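Local coordinates for protein MccF (Escherichia coli, PDB 4IIY) that gives Escherichia coli self-immunity to the antibiotic microcin C7, probably by acting as a hydrolase of the S66 carboxypeptidase family, at residues 57-62 against 212-217; 124-129 against 148-153; 155-160 against 254-259. The protein carries 1 engineered substitution. One frame throughout, in Å; residues are numbered along the deposited sequence.

Contact 1 of 3, residues 57-62 against 212-217. With 1EI (5'-O-(L-alpha-glutamylsulfamoyl)inosine), chain K.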
# COMPACT_ATOMS: atom_id res chain seq x y z
N VAL B 57 6.30 17.43 -18.26
CA VAL B 57 6.71 16.87 -19.55
C VAL B 57 5.63 15.96 -20.14
O VAL B 57 5.23 16.11 -21.30
CB VAL B 57 8.04 16.09 -19.44
CG1 VAL B 57 8.39 15.41 -20.76
CG2 VAL B 57 9.17 17.03 -19.00
N THR B 58 5.13 15.01 -19.35
CA THR B 58 4.24 14.00 -19.89
C THR B 58 2.79 14.47 -20.10
O THR B 58 2.05 13.82 -20.81
CB THR B 58 4.24 12.73 -19.04
OG1 THR B 58 3.79 13.04 -17.72
CG2 THR B 58 5.64 12.11 -18.98
N ALA B 59 2.41 15.57 -19.45
CA ALA B 59 1.09 16.19 -19.64
C ALA B 59 1.30 17.68 -19.88
O ALA B 59 0.67 18.53 -19.26
CB ALA B 59 0.18 15.96 -18.43
N LYS B 60 2.18 17.99 -20.83
CA LYS B 60 2.62 19.36 -21.03
C LYS B 60 1.52 20.30 -21.52
O LYS B 60 1.50 21.48 -21.17
CB LYS B 60 3.83 19.40 -21.97
CG LYS B 60 4.52 20.75 -22.04
CD LYS B 60 5.82 20.70 -22.85
CE LYS B 60 6.56 22.03 -22.77
NZ LYS B 60 7.89 21.99 -23.45
N ASN B 61 0.59 19.80 -22.33
CA ASN B 61 -0.50 20.67 -22.77
C ASN B 61 -1.39 21.06 -21.60
O ASN B 61 -1.75 22.23 -21.45
CB ASN B 61 -1.31 20.00 -23.89
CG ASN B 61 -0.45 19.59 -25.06
OD1 ASN B 61 0.50 20.28 -25.45
ND2 ASN B 61 -0.76 18.43 -25.63
N ARG B 62 -1.74 20.09 -20.76
CA ARG B 62 -2.57 20.38 -19.60
C ARG B 62 -1.83 21.30 -18.62
O ARG B 62 -2.42 22.20 -18.02
CB ARG B 62 -2.99 19.08 -18.91
CG ARG B 62 -4.05 19.30 -17.83
CD ARG B 62 -4.56 18.00 -17.27
NE ARG B 62 -5.65 18.12 -16.31
CZ ARG B 62 -6.92 17.78 -16.54
NH1 ARG B 62 -7.32 17.38 -17.75
NH2 ARG B 62 -7.80 17.83 -15.55
N ASN B 212 -10.50 13.92 -21.85
CA ASN B 212 -10.14 15.33 -21.93
C ASN B 212 -8.90 15.68 -21.09
O ASN B 212 -8.87 16.71 -20.42
CB ASN B 212 -11.32 16.22 -21.52
CG ASN B 212 -12.58 15.93 -22.33
OD1 ASN B 212 -12.51 15.37 -23.43
ND2 ASN B 212 -13.73 16.33 -21.79
N TRP B 213 -7.90 14.82 -21.14
CA TRP B 213 -6.74 14.97 -20.28
C TRP B 213 -5.70 16.00 -20.78
O TRP B 213 -5.47 17.02 -20.12
CB TRP B 213 -6.11 13.61 -19.99
CG TRP B 213 -4.85 13.69 -19.17
CD1 TRP B 213 -3.59 13.37 -19.59
CD2 TRP B 213 -4.71 14.14 -17.80
NE1 TRP B 213 -2.69 13.60 -18.59
CE2 TRP B 213 -3.34 14.07 -17.48
CE3 TRP B 213 -5.62 14.58 -16.83
CZ2 TRP B 213 -2.85 14.43 -16.22
CZ3 TRP B 213 -5.13 14.94 -15.58
CH2 TRP B 213 -3.76 14.86 -15.29
N ASN B 214 -5.10 15.75 -21.94
CA ASN B 214 -3.89 16.46 -22.35
C ASN B 214 -3.91 16.93 -23.80
O ASN B 214 -2.92 16.79 -24.52
CB ASN B 214 -2.66 15.58 -22.08
CG ASN B 214 -1.33 16.28 -22.32
OD1 ASN B 214 -1.13 17.44 -21.94
ND2 ASN B 214 -0.40 15.56 -22.94
N GLU B 215 -5.03 17.51 -24.23
CA GLU B 215 -5.12 18.08 -25.58
C GLU B 215 -5.71 19.47 -25.54
O GLU B 215 -6.28 19.89 -24.52
CB GLU B 215 -5.95 17.19 -26.51
CG GLU B 215 -5.42 15.78 -26.64
CD GLU B 215 -6.00 15.07 -27.84
OE1 GLU B 215 -6.40 15.78 -28.80
OE2 GLU B 215 -6.08 13.83 -27.83
N ASN B 216 -5.60 20.20 -26.64
CA ASN B 216 -6.10 21.56 -26.68
C ASN B 216 -7.61 21.64 -26.48
O ASN B 216 -8.10 22.55 -25.82
CB ASN B 216 -5.71 22.23 -28.00
CG ASN B 216 -6.28 23.62 -28.11
OD1 ASN B 216 -7.24 23.85 -28.85
ND2 ASN B 216 -5.74 24.54 -27.33
N LYS B 217 -8.33 20.70 -27.09
CA LYS B 217 -9.78 20.71 -27.05
C LYS B 217 -10.31 19.45 -26.40
O LYS B 217 -9.67 18.41 -26.43
CB LYS B 217 -10.35 20.79 -28.46
CG LYS B 217 -9.88 21.99 -29.25
CD LYS B 217 -10.35 21.89 -30.68
CE LYS B 217 -9.70 22.94 -31.55
NZ LYS B 217 -10.18 24.32 -31.28
O6 1EI K . -3.45 10.04 -18.89
C6 1EI K . -4.34 10.40 -18.09
N1 1EI K . -5.64 10.46 -18.46
C2 1EI K . -6.61 10.86 -17.62
N3 1EI K . -6.37 11.23 -16.35
C5 1EI K . -4.00 10.80 -16.72
C4 1EI K . -5.11 11.22 -15.87
N7 1EI K . -2.88 10.90 -15.97
C8 1EI K . -3.24 11.35 -14.75
N9 1EI K . -4.56 11.53 -14.69
C1' 1EI K . -5.33 12.00 -13.53
O4' 1EI K . -4.58 12.88 -12.71
C2' 1EI K . -5.65 10.80 -12.66
O2' 1EI K . -6.91 10.24 -13.04
C3' 1EI K . -5.69 11.39 -11.26
O3' 1EI K . -7.05 11.56 -10.86
C4' 1EI K . -5.05 12.76 -11.37
C5' 1EI K . -3.90 12.93 -10.38
O5' 1EI K . -2.86 11.99 -10.64
SBF 1EI K . -1.81 11.74 -9.55
OAE 1EI K . -0.55 11.41 -10.19
OAF 1EI K . -1.73 12.95 -8.78
NAQ 1EI K . -2.36 10.58 -8.68
C 1EI K . -1.83 10.11 -7.53
O 1EI K . -0.83 10.53 -6.95
CA 1EI K . -2.58 8.99 -6.88
N 1EI K . -3.68 8.54 -7.71
CB 1EI K . -1.62 7.85 -6.56
CG 1EI K . -1.97 7.18 -5.23
CD 1EI K . -3.11 6.21 -5.42
OE1 1EI K . -3.83 6.30 -6.43
OE2 1EI K . -3.29 5.34 -4.54
O HOH W 1 -0.36 12.67 -19.98

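Contact 2 of 3, residues 124-129 against 148-153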
# COMPACT_ATOMS: atom_id res chain seq x y z
N SER B 124 9.56 9.44 -0.36
CA SER B 124 11.02 9.34 -0.36
C SER B 124 11.70 10.62 0.13
O SER B 124 12.82 10.57 0.64
CB SER B 124 11.55 9.05 -1.76
OG SER B 124 11.20 7.76 -2.20
N LEU B 125 11.05 11.76 -0.08
CA LEU B 125 11.66 13.06 0.19
C LEU B 125 11.75 13.39 1.66
O LEU B 125 12.53 14.27 2.05
CB LEU B 125 10.87 14.18 -0.47
CG LEU B 125 11.04 14.47 -1.96
CD1 LEU B 125 10.72 13.25 -2.82
CD2 LEU B 125 10.19 15.66 -2.35
N LEU B 126 10.95 12.72 2.49
CA LEU B 126 10.74 13.18 3.86
C LEU B 126 11.98 13.33 4.74
O LEU B 126 12.06 14.28 5.51
CB LEU B 126 9.63 12.36 4.54
CG LEU B 126 8.23 12.62 3.95
CD1 LEU B 126 7.23 11.59 4.47
CD2 LEU B 126 7.76 14.03 4.25
N PRO B 127 12.96 12.42 4.63
CA PRO B 127 14.16 12.62 5.46
C PRO B 127 14.99 13.85 5.07
O PRO B 127 15.88 14.23 5.84
CB PRO B 127 14.98 11.34 5.20
CG PRO B 127 13.98 10.33 4.72
CD PRO B 127 12.99 11.14 3.91
N PHE B 128 14.70 14.46 3.93
CA PHE B 128 15.58 15.45 3.32
C PHE B 128 14.98 16.85 3.24
O PHE B 128 15.62 17.79 2.76
CB PHE B 128 15.99 14.99 1.91
CG PHE B 128 16.61 13.62 1.90
CD1 PHE B 128 17.89 13.43 2.39
CD2 PHE B 128 15.89 12.52 1.44
CE1 PHE B 128 18.47 12.16 2.41
CE2 PHE B 128 16.46 11.26 1.45
CZ PHE B 128 17.75 11.08 1.93
N LEU B 129 13.74 17.01 3.71
CA LEU B 129 13.11 18.33 3.70
C LEU B 129 13.68 19.20 4.81
O LEU B 129 14.05 18.70 5.88
CB LEU B 129 11.60 18.25 3.86
CG LEU B 129 10.85 17.47 2.78
CD1 LEU B 129 9.35 17.64 3.00
CD2 LEU B 129 11.24 17.97 1.40
N THR B 148 0.00 13.74 -0.37
CA THR B 148 -0.35 13.45 1.02
C THR B 148 0.87 13.15 1.89
O THR B 148 0.93 13.55 3.04
CB THR B 148 -1.29 12.24 1.08
OG1 THR B 148 -2.53 12.54 0.43
CG2 THR B 148 -1.60 11.83 2.53
N ALA B 149 1.84 12.41 1.35
CA ALA B 149 3.00 12.07 2.17
C ALA B 149 3.70 13.32 2.69
O ALA B 149 4.13 13.37 3.85
CB ALA B 149 3.97 11.19 1.39
N LEU B 150 3.80 14.34 1.85
CA LEU B 150 4.40 15.62 2.24
C LEU B 150 3.49 16.44 3.14
O LEU B 150 3.94 17.03 4.12
CB LEU B 150 4.78 16.46 1.02
CG LEU B 150 5.67 15.79 -0.01
CD1 LEU B 150 6.11 16.83 -1.03
CD2 LEU B 150 6.89 15.14 0.65
N LEU B 151 2.20 16.51 2.81
CA LEU B 151 1.27 17.30 3.61
C LEU B 151 1.22 16.77 5.04
O LEU B 151 1.30 17.54 6.01
CB LEU B 151 -0.13 17.26 3.00
CG LEU B 151 -0.27 17.79 1.57
CD1 LEU B 151 -1.66 17.52 1.04
CD2 LEU B 151 0.05 19.29 1.49
N ALA B 152 1.07 15.45 5.16
CA ALA B 152 0.99 14.82 6.47
C ALA B 152 2.35 14.85 7.18
O ALA B 152 2.42 15.11 8.39
CB ALA B 152 0.48 13.40 6.34
N GLY B 153 3.42 14.56 6.46
CA GLY B 153 4.74 14.54 7.05
C GLY B 153 5.19 15.89 7.57
O GLY B 153 5.78 16.00 8.64

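Contact 3 of 3, residues 155-160 against 254-259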
# COMPACT_ATOMS: atom_id res chain seq x y z
N TYR B 155 3.14 18.33 8.50
CA TYR B 155 2.34 18.57 9.69
C TYR B 155 2.91 17.84 10.91
O TYR B 155 3.04 18.41 12.00
CB TYR B 155 0.88 18.16 9.45
CG TYR B 155 0.01 18.26 10.67
CD1 TYR B 155 -0.40 19.49 11.16
CD2 TYR B 155 -0.39 17.12 11.36
CE1 TYR B 155 -1.20 19.58 12.30
CE2 TYR B 155 -1.19 17.19 12.49
CZ TYR B 155 -1.59 18.43 12.96
OH TYR B 155 -2.37 18.49 14.09
N ALA B 156 3.25 16.57 10.74
CA ALA B 156 3.79 15.77 11.83
C ALA B 156 5.07 16.38 12.41
O ALA B 156 5.26 16.39 13.63
CB ALA B 156 4.05 14.33 11.37
N LYS B 157 5.93 16.90 11.54
CA LYS B 157 7.22 17.44 11.98
C LYS B 157 7.17 18.87 12.50
O LYS B 157 8.00 19.25 13.33
CB LYS B 157 8.23 17.37 10.83
CG LYS B 157 8.77 15.99 10.57
CD LYS B 157 9.69 15.54 11.71
CE LYS B 157 10.29 14.17 11.46
NZ LYS B 157 11.16 13.76 12.60
N THR B 158 6.21 19.67 12.03
CA THR B 158 6.25 21.11 12.27
C THR B 158 4.98 21.69 12.87
O THR B 158 5.00 22.82 13.37
CB THR B 158 6.53 21.92 10.97
OG1 THR B 158 5.38 21.86 10.11
CG2 THR B 158 7.75 21.39 10.24
N GLY B 159 3.87 20.96 12.79
CA GLY B 159 2.59 21.49 13.21
C GLY B 159 1.96 22.47 12.24
O GLY B 159 0.90 23.03 12.54
N LEU B 160 2.60 22.70 11.09
CA LEU B 160 2.04 23.59 10.07
C LEU B 160 0.74 23.05 9.49
O LEU B 160 0.65 21.88 9.12
CB LEU B 160 3.05 23.78 8.94
CG LEU B 160 2.63 24.65 7.76
CD1 LEU B 160 2.34 26.09 8.19
CD2 LEU B 160 3.71 24.63 6.69
N GLY B 254 3.41 4.27 10.49
CA GLY B 254 4.32 3.71 11.49
C GLY B 254 5.53 4.59 11.78
O GLY B 254 6.21 4.39 12.79
N SER B 255 5.80 5.54 10.89
CA SER B 255 6.98 6.40 11.02
C SER B 255 6.68 7.69 11.78
O SER B 255 5.52 8.01 12.05
CB SER B 255 7.55 6.75 9.64
OG SER B 255 6.84 7.83 9.04
N GLU B 256 7.75 8.42 12.09
CA GLU B 256 7.64 9.71 12.76
C GLU B 256 6.94 10.75 11.88
O GLU B 256 6.56 11.82 12.37
CB GLU B 256 9.03 10.20 13.19
CG GLU B 256 9.96 10.57 12.03
CD GLU B 256 11.43 10.54 12.43
OE1 GLU B 256 12.03 11.62 12.60
OE2 GLU B 256 11.99 9.43 12.57
N TRP B 257 6.76 10.43 10.60
CA TRP B 257 6.08 11.35 9.68
C TRP B 257 4.57 11.12 9.56
O TRP B 257 3.87 11.90 8.93
CB TRP B 257 6.73 11.32 8.28
CG TRP B 257 8.08 11.95 8.28
CD1 TRP B 257 8.36 13.28 8.11
CD2 TRP B 257 9.35 11.29 8.43
NE1 TRP B 257 9.72 13.49 8.16
CE2 TRP B 257 10.35 12.29 8.37
CE3 TRP B 257 9.73 9.96 8.63
CZ2 TRP B 257 11.71 11.99 8.48
CZ3 TRP B 257 11.07 9.67 8.76
CH2 TRP B 257 12.05 10.68 8.68
N MET B 258 4.07 10.05 10.17
CA MET B 258 2.63 9.83 10.22
C MET B 258 2.04 10.52 11.44
O MET B 258 2.36 10.15 12.58
CB MET B 258 2.30 8.34 10.25
CG MET B 258 0.82 8.06 10.40
SD MET B 258 -0.14 8.60 8.95
CE MET B 258 -1.78 8.67 9.69
N PRO B 259 1.19 11.53 11.24
CA PRO B 259 0.59 12.19 12.41
C PRO B 259 -0.19 11.19 13.25
O PRO B 259 -0.93 10.36 12.72
CB PRO B 259 -0.38 13.21 11.80
CG PRO B 259 0.00 13.34 10.37
CD PRO B 259 0.69 12.08 9.96

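Contact 1 of 3, residues 57-62 against 212-217
Arg62 and Asn214 mark the closest backbone approach, their CA atoms 5.0 Å apart, where the first turn of helix 60-72 meets the irregular loop between strands 205-206 and 225-226. Ala59 holds the N-cap position but has no side-chain acceptor; Asn214 OD1 instead takes the Arg62 N proton in the carbonyl plane at 3.0 Å. Asn61 ND2 answers with a nearly straight bond (175°) to Asn214 O, reaching it from above the carbonyl plane.

Arg62 CG stands anti to the backbone N (chi1 -170°), and the extended chain runs across Trp213. Arg62 CD sits over the six-membered ring of Trp213, 3.6 Å from its centroid, and the guanidinium is tilted 20° from the indole plane. Arg62 NH1 hydrogen-bonds in plane to a lone pair of Trp213 O at 3.0 Å. Ile169 O accepts from Arg62 NE and Pro170 O from NH2, which also forms a salt bridge with Glu174; together these probably fix the guanidinium's rotation. A water joins Trp213 NE1 to Thr58 O.

The opposite indole face carries the ligand's hypoxanthine base, whose C5 lies 3.4 Å above the Trp213 plane. Trp213, its side chain about 9 Å from that of the predicted charge-relay His338, thus walls the nucleoside pocket, with Arg62 as second-shell backing.

Contact 2 of 3, residues 124-129 against 148-153
Where Leu126 meets Leu150 and Ala149 no aromatic face takes part: the one aromatic ring of these two segments, Phe128, carries Pro127 CB over one face, 4.0 Å above its plane and toward the rim, and packs on helix 94-105 instead. The contact is therefore aliphatic, without a hydrogen bond across it, and all six touching residues are buried.

Leu126 works with both branches. Its CG stands anti to the carbonyl carbon (chi1 -68°), which aims the fork at the helix; Leu126 CD1 then rests 3.6 Å from Ala149 O, while Leu126 CD2 lies 3.9 Å from Leu150 CD2 and 4.1 Å from Gly153 CA. Ala149 O already accepts the helix bond from Gly153 N (3.0 Å), and the methyls merely cover it. Gly153 is needed for the fit, because a beta carbon there would collide with Leu126 CD2.

Helix 148-158 is the connection of a beta-alpha-beta unit, between parallel strands 140-143 and 162-164, and it follows Ala145, the engineered residue at the predicted nucleophile position. A strand-to-helix junction carrying the nucleophile is consistent with a nucleophile elbow, and Thr148 OG1 hydrogen-bonds to Ala145 O there.

From the helix side, Leu150 uses a single methyl, CD2, which reaches Leu125 CB and Leu129 CD1 at 4.2 Å each besides touching Leu126. An alanine in place of Leu126 would remove both methyls and would probably leave a gap above Ala149 O and Gly153, with Leu150 CD2 short of one of its three neighbours. Leu126 also packs on Leu288 of the second subunit, and Ser124 OG bonds to Glu280 and Ser284 of that subunit.

Contact 3 of 3, residues 155-160 against 254-259
Ala156 is pressed into the loop 254-259 at the tight end of this contact: its CB lies 3.4 Å from Trp257 O and also meets Glu256 O, and its CA is 4.8 Å from that of Pro259. Beside it Pro259 CG and CB border the edge of the Tyr155 ring, CG lying 3.9 Å from Tyr155 CD2. The loop is shaped for this fit by a type I turn from Ser255 to Met258, reinforced by an ST turn in which Ser255 OG accepts from Trp257 N.

Against this close apolar packing, the other side is a partly exposed charged pair lying over a buried indole. Lys157 bends at chi2 (-70°), which lays its CE over the Trp257 indole, 3.8 Å from the centroid of the five-membered ring. Lys157 NZ makes an off-centre cation-pi contact, 4.9 Å from the centroid of the Trp257 six-membered ring. Glu256 CG covers the same indole face, and its carboxylate forms a salt bridge with Lys157, although the modelled 2.3 Å between Lys157 NZ and Glu256 OE1 is too short to be trusted. The other oxygen, OE2, forms a salt bridge with Arg290 of the second subunit.

Tyr155 OH bonds to Arg240 on strand 236-245. The contact thus sets the last turn of helix 148-158 against the loop that leaves helix 246-249 for strand 266-270, with Tyr131 of helix 131-136 touching Lys157.

Contacts 2 and 3 are neighbours, with centres about 9 Å apart, and both use helix 148-158: contact 2 its first half, contact 3 its C-terminal end. Trp257 and Pro259 of contact 3 touch the backbone of contact 2, and both contacts reach the second subunit. Contact 1 lies apart, about 28 Å from contact 2 and about 34 Å from contact 3 between centres, at the ligand pocket, across the chain's centre from contact 3. Along the chain, contact 2 is nested inside the loop closed by contact 1 and closes before contact 3 opens, whereas the segments of contacts 1 and 3 alternate. Contact 3 joins the N- and C-terminal family regions beside the dimer interface, and contact 1 shapes the nucleoside end of the site.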